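Local coordinates for 1-acyl-sn-glycerol-3-phosphate acyltransferase (Thermotoga maritima, PDB 5KYM), which catalyses transfer of an acyl chain to 1-acyl-sn-glycerol 3-phosphate (lysophosphatidic acid), probably giving phosphatidic acid at the membrane, at residues K54-W59 against S86-P91; W189-L194 against G205-K210; F78-N83 against F96-A101. All blocks are in the same frame, centred on the assembly; numbering follows the deposited sequence.

Contacts 1 and 3 are buried, whereas contact 2 is only partly so and lies where strand 183-189 ends. Contact 1 joins the membrane-associated helix 38-59 to the start of helix 89-96; contact 3 joins the loop leaving that same helix to strand 79-82, so the two contacts share helix 89-96. Contacts 2 and 3 both reach the mixed sheet. Across contacts 1 and 3 the segments meet by apolar packing, with an aromatic ring in each, while contact 2 adds paired strand bonds. Contacts 1 and 2 meet where Phe57 touches Leu194 and Val207, and Leu209 touches Phe96 and Val97 between contacts 2 and 3.

Contact 1 of 3, residues K54-W59 against S86-P91; sequences KRAFTW and SLMDIP. With HGX (1-heptadecanoyl-2-tridecanoyl-3-glycerol-phosphonyl choline), chain D; HGX (1-heptadecanoyl-2-tridecanoyl-3-glycerol-phosphonyl choline), chain E.
Phe57 and Met88 reach tip to tip, the methionine methyl settling over one face of the phenylalanine ring. Met88 CE lies 4.1 Å from the centroid of the Phe57 ring, 21° off its normal, a CH-pi contact displaced toward the rim. Met88 is folded rather than extended, with CE turned back by chi3 (-71°), and the same methyl also meets CB of Ala56 at 4.1 Å. At the ring edge, Met88 O lies in plane, 3.6 Å from Phe57 CZ. Pro91 adds its CB, 4.2 Å from Phe57 CE1, and packs against Ala56 too. Arg55, on the same helix, instead serves bound lipid: its NE donates to phosphate oxygen O4 of HGX (chain D) at 3.0 Å, and C3 of that lipid sits over the guanidinium face. An alanine here would probably leave that phosphate oxygen without its NE donor and the glycerol carbon without the flat group beneath it. Behind Met88, Ser86 and Asp89 form a capping box, Met88 N donating to Ser86 OG and Ser86 N weakly to Asp89 OD2, which is also hydrogen-bonded to His84 ND1. The apolar contact thus seats the membrane-facing helix against the HX4D motif of this acyltransferase family, whose histidine and aspartate are His84 and Asp89.

Contact 2 of 3, residues W189-L194 against G205-K210; sequences WGTYHL and GKVFLK
Trp189 and Phe208 form an antiparallel hydrogen-bonded pair where strand 183-189 ends beside strand 207-211, and side-chain packing continues the contact into the short helix 191-194. Both backbone bonds are nearly straight: Trp189 N donates to Phe208 O at 3.0 Å with an N-H...O angle of 175°, and Phe208 N returns the bond to Trp189 O at 2.9 Å. The same Trp189 O lies in the plane of the Phe208 ring at its edge, 3.9 Å from CD1. The two side chains share one face of the sheet, where both touch Leu241 of helix 223-243. This pairing belongs to the mixed sheet of the alpha-beta acyltransferase domain, in which strand 207-211 runs antiparallel to 183-189 on this side and parallel to 64-67 on its other side. Gly190 then turns the chain out of the strand and takes the N-cap position of helix 191-194. Its phi is 112°, and a side chain there would run into Lys206 O. Past the turn, Thr191 CG2 approaches Val207 CG1 at 3.7 Å, while Thr191 OG1 probably hydrogen-bonds to Asp89 OD1. Leu194 crosses Val207 at about a right angle, its CD2 3.5 Å from CG2 of the valine. In Leu194, chi1 (-158°) sets CG anti to the backbone N, and CD2 is the branch that meets the valine. Val207 also touches Leu92 of helix 89-96.

Contact 3 of 3, residues F78-N83 against F96-A101; sequences FIVVAN and FVATGA
Phe78 has its CG set between the backbone N and the carbonyl carbon by chi1 (45°), and the ring edge, CE1 and CZ, meets Ala98. Two residues on, Val80 has CG1 anti to its own N (chi1 -179°), which leaves CG2 beside the N as the branch that meets both Val97 and Ala98. The methyl of Ala98 lies at the edge of the phenylalanine ring, near its plane, with CB 3.7 Å from Phe78 CE1 and 3.8 Å from CZ. It therefore touches the rim of the ring and not a face. Val80 CG2 is also in the plane of that ring, at its edge, 3.6 Å from Phe78 CE1. The same CG2 stands 4.2 Å from Ala98 CB, so that the alanine methyl packs against the ring and the valine together. Strand 79-82 belongs to the mixed sheet of the alpha-beta acyltransferase domain, where it runs parallel to strand 183-189 and to strand 151-153, and the loop after helix 89-96 lies over it. In the loop, Val97 and Ala98 both direct their side chains toward the strand although they are consecutive. Val97 crosses Val80 obliquely, touching it branch to branch with CG1 4.0 Å from Val80 CG2. The contact is small and essentially apolar, 129 Å² in all, and the 8.0 Å between Val80 CA and Ala98 CA is spanned by their side chains. The next strands across the sheet continue the surface: Val97 also packs on Leu184 of the adjacent strand 183-189 and on Leu209 and Ile211 of 207-211 beyond it. Thr99, next along the loop, touches Leu46, Ile49 and Glu50 of helix 38-59.

Contact 1 of 3, residues K54-W59 against S86-P91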
loop_
_atom_site.group_PDB
_atom_site.type_symbol
_atom_site.label_atom_id
_atom_site.label_comp_id
_atom_site.label_asym_id
_atom_site.label_seq_id
_atom_site.Cartn_x
_atom_site.Cartn_y
_atom_site.Cartn_z
ATOM N N LYS A 54 6.777 8.603 -0.333
ATOM C CA LYS A 54 8.006 8.769 -1.045
ATOM C C LYS A 54 9.132 9.056 -0.125
ATOM O O LYS A 54 10.152 8.370 -0.178
ATOM C CB LYS A 54 7.883 9.908 -2.066
ATOM C CG LYS A 54 7.023 9.532 -3.256
ATOM C CD LYS A 54 7.452 10.196 -4.500
ATOM C CE LYS A 54 6.460 10.065 -5.564
ATOM N NZ LYS A 54 5.210 10.764 -5.114
ATOM N N ARG A 55 8.968 10.078 0.698
ATOM C CA ARG A 55 10.004 10.522 1.614
ATOM C C ARG A 55 10.474 9.370 2.487
ATOM O O ARG A 55 11.657 9.269 2.797
ATOM C CB ARG A 55 9.495 11.681 2.468
ATOM C CG ARG A 55 9.410 12.979 1.697
ATOM C CD ARG A 55 9.037 14.212 2.488
ATOM N NE ARG A 55 8.868 15.411 1.620
ATOM C CZ ARG A 55 8.272 16.546 2.005
ATOM N NH1 ARG A 55 7.772 16.689 3.229
ATOM N NH2 ARG A 55 8.154 17.564 1.162
ATOM N N ALA A 56 9.554 8.495 2.887
ATOM C CA ALA A 56 9.899 7.350 3.704
ATOM C C ALA A 56 11.110 6.598 3.186
ATOM O O ALA A 56 12.038 6.201 3.939
ATOM C CB ALA A 56 8.724 6.387 3.733
ATOM N N PHE A 57 11.093 6.362 1.887
ATOM C CA PHE A 57 12.159 5.582 1.325
ATOM C C PHE A 57 13.442 6.396 1.309
ATOM O O PHE A 57 14.520 5.806 1.428
ATOM C CB PHE A 57 11.779 4.971 -0.016
ATOM C CG PHE A 57 10.755 3.935 0.120
ATOM C CD1 PHE A 57 9.444 4.290 0.292
ATOM C CD2 PHE A 57 11.097 2.615 0.195
ATOM C CE1 PHE A 57 8.482 3.345 0.538
ATOM C CE2 PHE A 57 10.130 1.640 0.470
ATOM C CZ PHE A 57 8.816 2.019 0.641
ATOM N N THR A 58 13.359 7.729 1.245
ATOM C CA THR A 58 14.592 8.533 1.305
ATOM C C THR A 58 15.191 8.479 2.686
ATOM O O THR A 58 16.387 8.315 2.819
ATOM C CB THR A 58 14.453 9.983 0.860
ATOM O OG1 THR A 58 13.976 10.758 1.935
ATOM C CG2 THR A 58 13.562 10.139 -0.306
ATOM N N TRP A 59 14.373 8.522 3.722
ATOM C CA TRP A 59 14.911 8.308 5.052
ATOM C C TRP A 59 15.690 6.973 5.230
ATOM O O TRP A 59 16.500 6.831 6.139
ATOM C CB TRP A 59 13.809 8.409 6.077
ATOM C CG TRP A 59 13.045 9.600 5.961
ATOM C CD1 TRP A 59 13.448 10.783 5.487
ATOM C CD2 TRP A 59 11.707 9.775 6.366
ATOM N NE1 TRP A 59 12.429 11.711 5.530
ATOM C CE2 TRP A 59 11.351 11.108 6.099
ATOM C CE3 TRP A 59 10.756 8.928 6.934
ATOM C CZ2 TRP A 59 10.083 11.616 6.387
ATOM C CZ3 TRP A 59 9.492 9.426 7.214
ATOM C CH2 TRP A 59 9.159 10.739 6.936
ATOM N N SER A 86 6.532 -6.784 3.220
ATOM C CA SER A 86 7.130 -5.854 4.166
ATOM C C SER A 86 6.114 -4.907 4.769
ATOM O O SER A 86 5.131 -4.608 4.144
ATOM C CB SER A 86 8.232 -5.055 3.466
ATOM O OG SER A 86 8.736 -4.094 4.349
ATOM N N LEU A 87 6.369 -4.384 5.949
ATOM C CA LEU A 87 5.540 -3.227 6.403
ATOM C C LEU A 87 5.628 -2.070 5.435
ATOM O O LEU A 87 4.660 -1.365 5.261
ATOM C CB LEU A 87 5.930 -2.693 7.780
ATOM C CG LEU A 87 5.701 -3.676 8.959
ATOM C CD1 LEU A 87 6.167 -2.949 10.235
ATOM C CD2 LEU A 87 4.284 -4.297 9.118
ATOM N N MET A 88 6.780 -1.875 4.809
ATOM C CA MET A 88 6.976 -0.764 3.944
ATOM C C MET A 88 6.091 -0.804 2.679
ATOM O O MET A 88 5.981 0.210 1.954
ATOM C CB MET A 88 8.461 -0.646 3.552
ATOM C CG MET A 88 9.409 -0.299 4.690
ATOM S SD MET A 88 8.931 1.134 5.700
ATOM C CE MET A 88 9.277 2.416 4.451
ATOM N N ASP A 89 5.440 -1.934 2.402
ATOM C CA ASP A 89 4.563 -1.983 1.242
ATOM C C ASP A 89 3.473 -0.890 1.232
ATOM O O ASP A 89 3.202 -0.290 0.227
ATOM C CB ASP A 89 3.959 -3.374 1.083
ATOM C CG ASP A 89 4.983 -4.435 0.815
ATOM O OD1 ASP A 89 6.106 -4.125 0.339
ATOM O OD2 ASP A 89 4.610 -5.610 1.080
ATOM N N ILE A 90 2.900 -0.603 2.373
ATOM C CA ILE A 90 1.905 0.444 2.481
ATOM C C ILE A 90 2.470 1.846 2.110
ATOM O O ILE A 90 1.914 2.511 1.221
ATOM C CB ILE A 90 1.147 0.287 3.825
ATOM C CG1 ILE A 90 0.117 -0.883 3.646
ATOM C CG2 ILE A 90 0.394 1.535 4.231
ATOM C CD1 ILE A 90 -1.082 -0.709 2.613
ATOM N N PRO A 91 3.556 2.283 2.757
ATOM C CA PRO A 91 4.092 3.582 2.314
ATOM C C PRO A 91 4.479 3.582 0.826
ATOM O O PRO A 91 4.286 4.600 0.131
ATOM C CB PRO A 91 5.344 3.815 3.214
ATOM C CG PRO A 91 5.518 2.570 4.022
ATOM C CD PRO A 91 4.186 1.813 4.012
HETATM O O11 HGX D . 12.543 14.990 4.037
HETATM C C11 HGX D . 12.066 15.825 4.819
HETATM C C12 HGX D . 11.590 15.425 6.200
HETATM C C13 HGX D . 11.802 16.498 7.264
HETATM C C14 HGX D . 11.343 16.015 8.648
HETATM C C15 HGX D . 12.181 16.609 9.783
HETATM C C16 HGX D . 11.874 16.092 11.203
HETATM C C17 HGX D . 13.084 16.271 12.131
HETATM C C18 HGX D . 12.785 16.193 13.627
HETATM O O3 HGX D . 11.940 17.228 4.440
HETATM C C3 HGX D . 11.504 17.688 3.150
HETATM C C2 HGX D . 12.502 18.689 2.513
HETATM C C1 HGX D . 12.944 18.315 1.064
HETATM O O3P HGX D . 12.899 16.913 0.699
HETATM O O2 HGX D . 13.642 18.895 3.392
HETATM C C31 HGX D . 13.584 20.093 4.250
HETATM O O31 HGX D . 13.937 21.134 3.721
HETATM C C32 HGX D . 13.086 20.106 5.704
HETATM C C33 HGX D . 14.156 19.957 6.795
HETATM C C34 HGX D . 13.610 20.241 8.211
HETATM C C35 HGX D . 14.503 19.660 9.325
HETATM C C36 HGX D . 14.666 20.539 10.576
HETATM C C37 HGX D . 15.449 19.903 11.753
HETATM C C38 HGX D . 15.867 20.943 12.833
HETATM C C39 HGX D . 16.324 20.384 14.210
HETATM C C40 HGX D . 16.874 21.433 15.200
HETATM O O1 HGX D . 12.840 17.210 -1.827
HETATM P P1 HGX D . 12.317 16.329 -0.716
HETATM O O4 HGX D . 10.821 16.181 -0.591
HETATM O O5 HGX D . 12.914 14.812 -0.870
HETATM C C4 HGX D . 13.634 14.299 -2.007
HETATM C C5 HGX D . 12.682 13.821 -3.103
HETATM O O11 HGX E . 9.437 19.012 5.671
HETATM C C11 HGX E . 8.520 19.747 5.985
HETATM C C12 HGX E . 8.176 19.917 7.449
HETATM C C13 HGX E . 8.787 18.923 8.440
HETATM C C14 HGX E . 8.429 19.445 9.838
HETATM C C15 HGX E . 9.060 18.747 11.049
HETATM C C16 HGX E . 8.795 19.556 12.342
HETATM C C17 HGX E . 9.073 18.741 13.618
HETATM C C18 HGX E . 8.735 19.402 14.966
HETATM O O3 HGX E . 7.762 20.500 4.958
HETATM C C3 HGX E . 7.831 20.279 3.535
HETATM C C2 HGX E . 8.221 21.534 2.729
HETATM C C1 HGX E . 7.971 21.188 1.250
HETATM O O3P HGX E . 8.088 22.312 0.364
HETATM O O2 HGX E . 9.608 21.921 2.966
HETATM C C31 HGX E . 9.964 23.310 3.380
HETATM O O31 HGX E . 9.410 24.271 2.865
HETATM C C32 HGX E . 11.045 23.606 4.415
HETATM C C33 HGX E . 10.446 24.005 5.770
HETATM C C34 HGX E . 11.408 23.886 6.965
HETATM C C35 HGX E . 10.767 23.262 8.216
HETATM C C36 HGX E . 11.534 23.615 9.501
HETATM C C37 HGX E . 11.061 22.877 10.766
HETATM C C38 HGX E . 11.849 23.303 12.025
HETATM C C39 HGX E . 11.749 22.340 13.227
HETATM C C40 HGX E . 12.655 22.713 14.411
HETATM O O1 HGX E . 7.198 21.351 -1.798
HETATM P P1 HGX E . 8.376 22.109 -1.222
HETATM O O4 HGX E . 9.781 21.554 -1.336
HETATM O O5 HGX E . 8.388 23.584 -1.906
HETATM C C4 HGX E . 8.479 23.763 -3.330
HETATM C C5 HGX E . 9.171 25.077 -3.697
#

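Contact 2 of 3, residues W189-L194 against G205-K210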
loop_
_atom_site.group_PDB
_atom_site.type_symbol
_atom_site.label_atom_id
_atom_site.label_comp_id
_atom_site.label_asym_id
_atom_site.label_seq_id
_atom_site.Cartn_x
_atom_site.Cartn_y
_atom_site.Cartn_z
ATOM N N TRP A 189 8.940 -5.640 -5.517
ATOM C CA TRP A 189 10.117 -6.384 -5.168
ATOM C C TRP A 189 11.185 -5.558 -4.536
ATOM O O TRP A 189 11.559 -4.565 -5.081
ATOM C CB TRP A 189 10.718 -6.981 -6.387
ATOM C CG TRP A 189 11.873 -7.882 -6.001
ATOM C CD1 TRP A 189 13.167 -7.709 -6.246
ATOM C CD2 TRP A 189 11.764 -9.101 -5.270
ATOM N NE1 TRP A 189 13.890 -8.744 -5.735
ATOM C CE2 TRP A 189 13.051 -9.612 -5.109
ATOM C CE3 TRP A 189 10.674 -9.801 -4.729
ATOM C CZ2 TRP A 189 13.313 -10.771 -4.407
ATOM C CZ3 TRP A 189 10.928 -10.959 -4.029
ATOM C CH2 TRP A 189 12.242 -11.430 -3.866
ATOM N N GLY A 190 11.717 -6.014 -3.408
ATOM C CA GLY A 190 12.771 -5.313 -2.642
ATOM C C GLY A 190 12.411 -4.739 -1.256
ATOM O O GLY A 190 13.283 -4.474 -0.476
ATOM N N THR A 191 11.152 -4.533 -0.960
ATOM C CA THR A 191 10.790 -4.073 0.321
ATOM C C THR A 191 11.076 -5.188 1.324
ATOM O O THR A 191 11.344 -4.910 2.503
ATOM C CB THR A 191 9.312 -3.657 0.421
ATOM O OG1 THR A 191 8.442 -4.734 0.008
ATOM C CG2 THR A 191 9.063 -2.507 -0.397
ATOM N N TYR A 192 11.023 -6.439 0.874
ATOM C CA TYR A 192 11.418 -7.560 1.746
ATOM C C TYR A 192 12.898 -7.534 2.223
ATOM O O TYR A 192 13.175 -7.877 3.358
ATOM C CB TYR A 192 11.053 -8.913 1.104
ATOM C CG TYR A 192 11.724 -10.077 1.748
ATOM C CD1 TYR A 192 11.243 -10.620 2.944
ATOM C CD2 TYR A 192 12.865 -10.620 1.214
ATOM C CE1 TYR A 192 11.885 -11.673 3.589
ATOM C CE2 TYR A 192 13.486 -11.716 1.832
ATOM C CZ TYR A 192 12.966 -12.218 3.010
ATOM O OH TYR A 192 13.541 -13.261 3.624
ATOM N N HIS A 193 13.831 -7.107 1.365
ATOM C CA HIS A 193 15.226 -6.965 1.777
ATOM C C HIS A 193 15.400 -5.742 2.651
ATOM O O HIS A 193 16.328 -5.678 3.414
ATOM C CB HIS A 193 16.163 -6.930 0.588
ATOM C CG HIS A 193 15.823 -7.942 -0.473
ATOM N ND1 HIS A 193 15.478 -9.249 -0.169
ATOM C CD2 HIS A 193 15.676 -7.819 -1.820
ATOM C CE1 HIS A 193 15.172 -9.896 -1.283
ATOM N NE2 HIS A 193 15.278 -9.050 -2.294
ATOM N N LEU A 194 14.479 -4.800 2.570
ATOM C CA LEU A 194 14.501 -3.553 3.324
ATOM C C LEU A 194 14.116 -3.775 4.778
ATOM O O LEU A 194 14.868 -3.420 5.696
ATOM C CB LEU A 194 13.541 -2.587 2.643
ATOM C CG LEU A 194 13.623 -1.090 2.811
ATOM C CD1 LEU A 194 15.033 -0.600 3.016
ATOM C CD2 LEU A 194 13.115 -0.411 1.544
ATOM N N GLY A 205 18.533 -0.692 0.368
ATOM C CA GLY A 205 18.484 -1.472 -0.895
ATOM C C GLY A 205 17.559 -0.857 -1.903
ATOM O O GLY A 205 16.852 0.065 -1.595
ATOM N N LYS A 206 17.496 -1.370 -3.111
ATOM C CA LYS A 206 16.606 -0.785 -4.117
ATOM C C LYS A 206 15.222 -1.408 -3.996
ATOM O O LYS A 206 15.097 -2.601 -3.764
ATOM C CB LYS A 206 17.140 -1.067 -5.490
ATOM C CG LYS A 206 18.602 -0.686 -5.654
ATOM C CD LYS A 206 19.093 -0.856 -7.070
ATOM C CE LYS A 206 19.695 -2.223 -7.287
ATOM N NZ LYS A 206 19.774 -2.357 -8.763
ATOM N N VAL A 207 14.175 -0.616 -4.133
ATOM C CA VAL A 207 12.822 -1.158 -4.252
ATOM C C VAL A 207 12.348 -0.939 -5.693
ATOM O O VAL A 207 12.585 0.148 -6.263
ATOM C CB VAL A 207 11.880 -0.457 -3.273
ATOM C CG1 VAL A 207 10.449 -0.955 -3.404
ATOM C CG2 VAL A 207 12.389 -0.660 -1.862
ATOM N N PHE A 208 11.706 -1.951 -6.269
ATOM C CA PHE A 208 11.062 -1.865 -7.577
ATOM C C PHE A 208 9.587 -2.130 -7.468
ATOM O O PHE A 208 9.147 -2.934 -6.692
ATOM C CB PHE A 208 11.620 -2.932 -8.499
ATOM C CG PHE A 208 13.062 -2.815 -8.736
ATOM C CD1 PHE A 208 13.961 -3.370 -7.848
ATOM C CD2 PHE A 208 13.534 -2.046 -9.809
ATOM C CE1 PHE A 208 15.326 -3.238 -8.091
ATOM C CE2 PHE A 208 14.892 -1.902 -10.045
ATOM C CZ PHE A 208 15.797 -2.507 -9.192
ATOM N N LEU A 209 8.835 -1.542 -8.347
ATOM C CA LEU A 209 7.392 -1.542 -8.289
ATOM C C LEU A 209 6.961 -1.629 -9.719
ATOM O O LEU A 209 7.396 -0.824 -10.529
ATOM C CB LEU A 209 6.964 -0.207 -7.691
ATOM C CG LEU A 209 5.688 -0.180 -6.924
ATOM C CD1 LEU A 209 5.421 1.271 -6.523
ATOM C CD2 LEU A 209 4.623 -0.681 -7.848
ATOM N N LYS A 210 6.157 -2.610 -10.071
ATOM C CA LYS A 210 5.601 -2.695 -11.436
ATOM C C LYS A 210 4.049 -2.674 -11.406
ATOM O O LYS A 210 3.401 -3.591 -10.904
ATOM C CB LYS A 210 6.126 -3.931 -12.160
ATOM C CG LYS A 210 5.534 -4.110 -13.545
ATOM C CD LYS A 210 6.405 -4.930 -14.457
ATOM C CE LYS A 210 5.628 -5.258 -15.705
ATOM N NZ LYS A 210 6.538 -6.003 -16.596
#

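Contact 3 of 3, residues F78-N83 against F96-A101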
loop_
_atom_site.group_PDB
_atom_site.type_symbol
_atom_site.label_atom_id
_atom_site.label_comp_id
_atom_site.label_asym_id
_atom_site.label_seq_id
_atom_site.Cartn_x
_atom_site.Cartn_y
_atom_site.Cartn_z
ATOM N N PHE A 78 -10.264 2.400 -7.824
ATOM C CA PHE A 78 -9.808 1.072 -8.231
ATOM C C PHE A 78 -9.414 0.264 -6.995
ATOM O O PHE A 78 -9.462 0.780 -5.875
ATOM C CB PHE A 78 -8.681 1.160 -9.291
ATOM C CG PHE A 78 -7.631 2.162 -8.974
ATOM C CD1 PHE A 78 -6.615 1.857 -8.077
ATOM C CD2 PHE A 78 -7.650 3.430 -9.549
ATOM C CE1 PHE A 78 -5.630 2.831 -7.754
ATOM C CE2 PHE A 78 -6.659 4.363 -9.249
ATOM C CZ PHE A 78 -5.645 4.074 -8.358
ATOM N N ILE A 79 -9.096 -1.020 -7.180
ATOM C CA ILE A 79 -8.613 -1.843 -6.097
ATOM C C ILE A 79 -7.209 -2.287 -6.436
ATOM O O ILE A 79 -7.040 -3.077 -7.338
ATOM C CB ILE A 79 -9.458 -3.080 -5.887
ATOM C CG1 ILE A 79 -10.892 -2.721 -5.655
ATOM C CG2 ILE A 79 -8.936 -3.847 -4.663
ATOM C CD1 ILE A 79 -11.805 -3.916 -5.921
ATOM N N VAL A 80 -6.200 -1.780 -5.698
ATOM C CA VAL A 80 -4.786 -2.152 -5.928
ATOM C C VAL A 80 -4.660 -3.528 -5.352
ATOM O O VAL A 80 -5.066 -3.768 -4.247
ATOM C CB VAL A 80 -3.771 -1.158 -5.302
ATOM C CG1 VAL A 80 -2.346 -1.597 -5.597
ATOM C CG2 VAL A 80 -3.961 0.221 -5.861
ATOM N N VAL A 81 -4.162 -4.443 -6.143
ATOM C CA VAL A 81 -3.932 -5.758 -5.682
ATOM C C VAL A 81 -2.456 -6.048 -5.848
ATOM O O VAL A 81 -1.923 -6.050 -6.953
ATOM C CB VAL A 81 -4.853 -6.748 -6.375
ATOM C CG1 VAL A 81 -4.452 -8.219 -6.102
ATOM C CG2 VAL A 81 -6.288 -6.485 -5.907
ATOM N N ALA A 82 -1.797 -6.273 -4.711
ATOM C CA ALA A 82 -0.351 -6.375 -4.678
ATOM C C ALA A 82 0.076 -7.577 -3.878
ATOM O O ALA A 82 -0.633 -7.965 -2.946
ATOM C CB ALA A 82 0.249 -5.095 -4.106
ATOM N N ASN A 83 1.241 -8.153 -4.226
ATOM C CA ASN A 83 1.992 -9.056 -3.310
ATOM C C ASN A 83 2.478 -8.252 -2.081
ATOM O O ASN A 83 2.626 -7.009 -2.124
ATOM C CB ASN A 83 3.148 -9.765 -3.976
ATOM C CG ASN A 83 4.226 -8.821 -4.444
ATOM O OD1 ASN A 83 3.952 -7.930 -5.223
ATOM N ND2 ASN A 83 5.467 -9.013 -4.006
ATOM N N PHE A 96 3.599 5.913 -4.438
ATOM C CA PHE A 96 3.930 5.662 -5.829
ATOM C C PHE A 96 2.833 5.056 -6.671
ATOM O O PHE A 96 3.060 4.781 -7.836
ATOM C CB PHE A 96 5.143 4.724 -5.866
ATOM C CG PHE A 96 6.401 5.346 -5.334
ATOM C CD1 PHE A 96 7.201 6.121 -6.149
ATOM C CD2 PHE A 96 6.778 5.148 -4.057
ATOM C CE1 PHE A 96 8.335 6.693 -5.690
ATOM C CE2 PHE A 96 7.942 5.716 -3.586
ATOM C CZ PHE A 96 8.727 6.470 -4.413
ATOM N N VAL A 97 1.656 4.813 -6.107
ATOM C CA VAL A 97 0.551 4.229 -6.885
ATOM C C VAL A 97 -0.770 4.924 -6.561
ATOM O O VAL A 97 -1.452 5.393 -7.466
ATOM C CB VAL A 97 0.405 2.747 -6.568
ATOM C CG1 VAL A 97 -0.729 2.123 -7.375
ATOM C CG2 VAL A 97 1.745 2.034 -6.705
ATOM N N ALA A 98 -1.117 5.013 -5.279
ATOM C CA ALA A 98 -2.438 5.433 -4.873
ATOM C C ALA A 98 -2.573 5.732 -3.385
ATOM O O ALA A 98 -2.082 4.972 -2.579
ATOM C CB ALA A 98 -3.385 4.316 -5.259
ATOM N N THR A 99 -3.260 6.804 -3.029
ATOM C CA THR A 99 -3.501 7.090 -1.652
ATOM C C THR A 99 -4.882 6.697 -1.296
ATOM O O THR A 99 -5.744 7.546 -0.982
ATOM C CB THR A 99 -3.277 8.552 -1.274
ATOM O OG1 THR A 99 -4.072 9.426 -2.058
ATOM C CG2 THR A 99 -1.902 8.905 -1.519
ATOM N N GLY A 100 -5.049 5.373 -1.215
ATOM C CA GLY A 100 -6.308 4.731 -0.855
ATOM C C GLY A 100 -6.420 4.110 0.530
ATOM O O GLY A 100 -5.459 4.007 1.317
ATOM N N ALA A 101 -7.646 3.689 0.789
ATOM C CA ALA A 101 -8.001 2.863 1.937
ATOM C C ALA A 101 -7.243 1.536 2.016
ATOM O O ALA A 101 -6.862 0.958 1.044
ATOM C CB ALA A 101 -9.475 2.564 1.849
#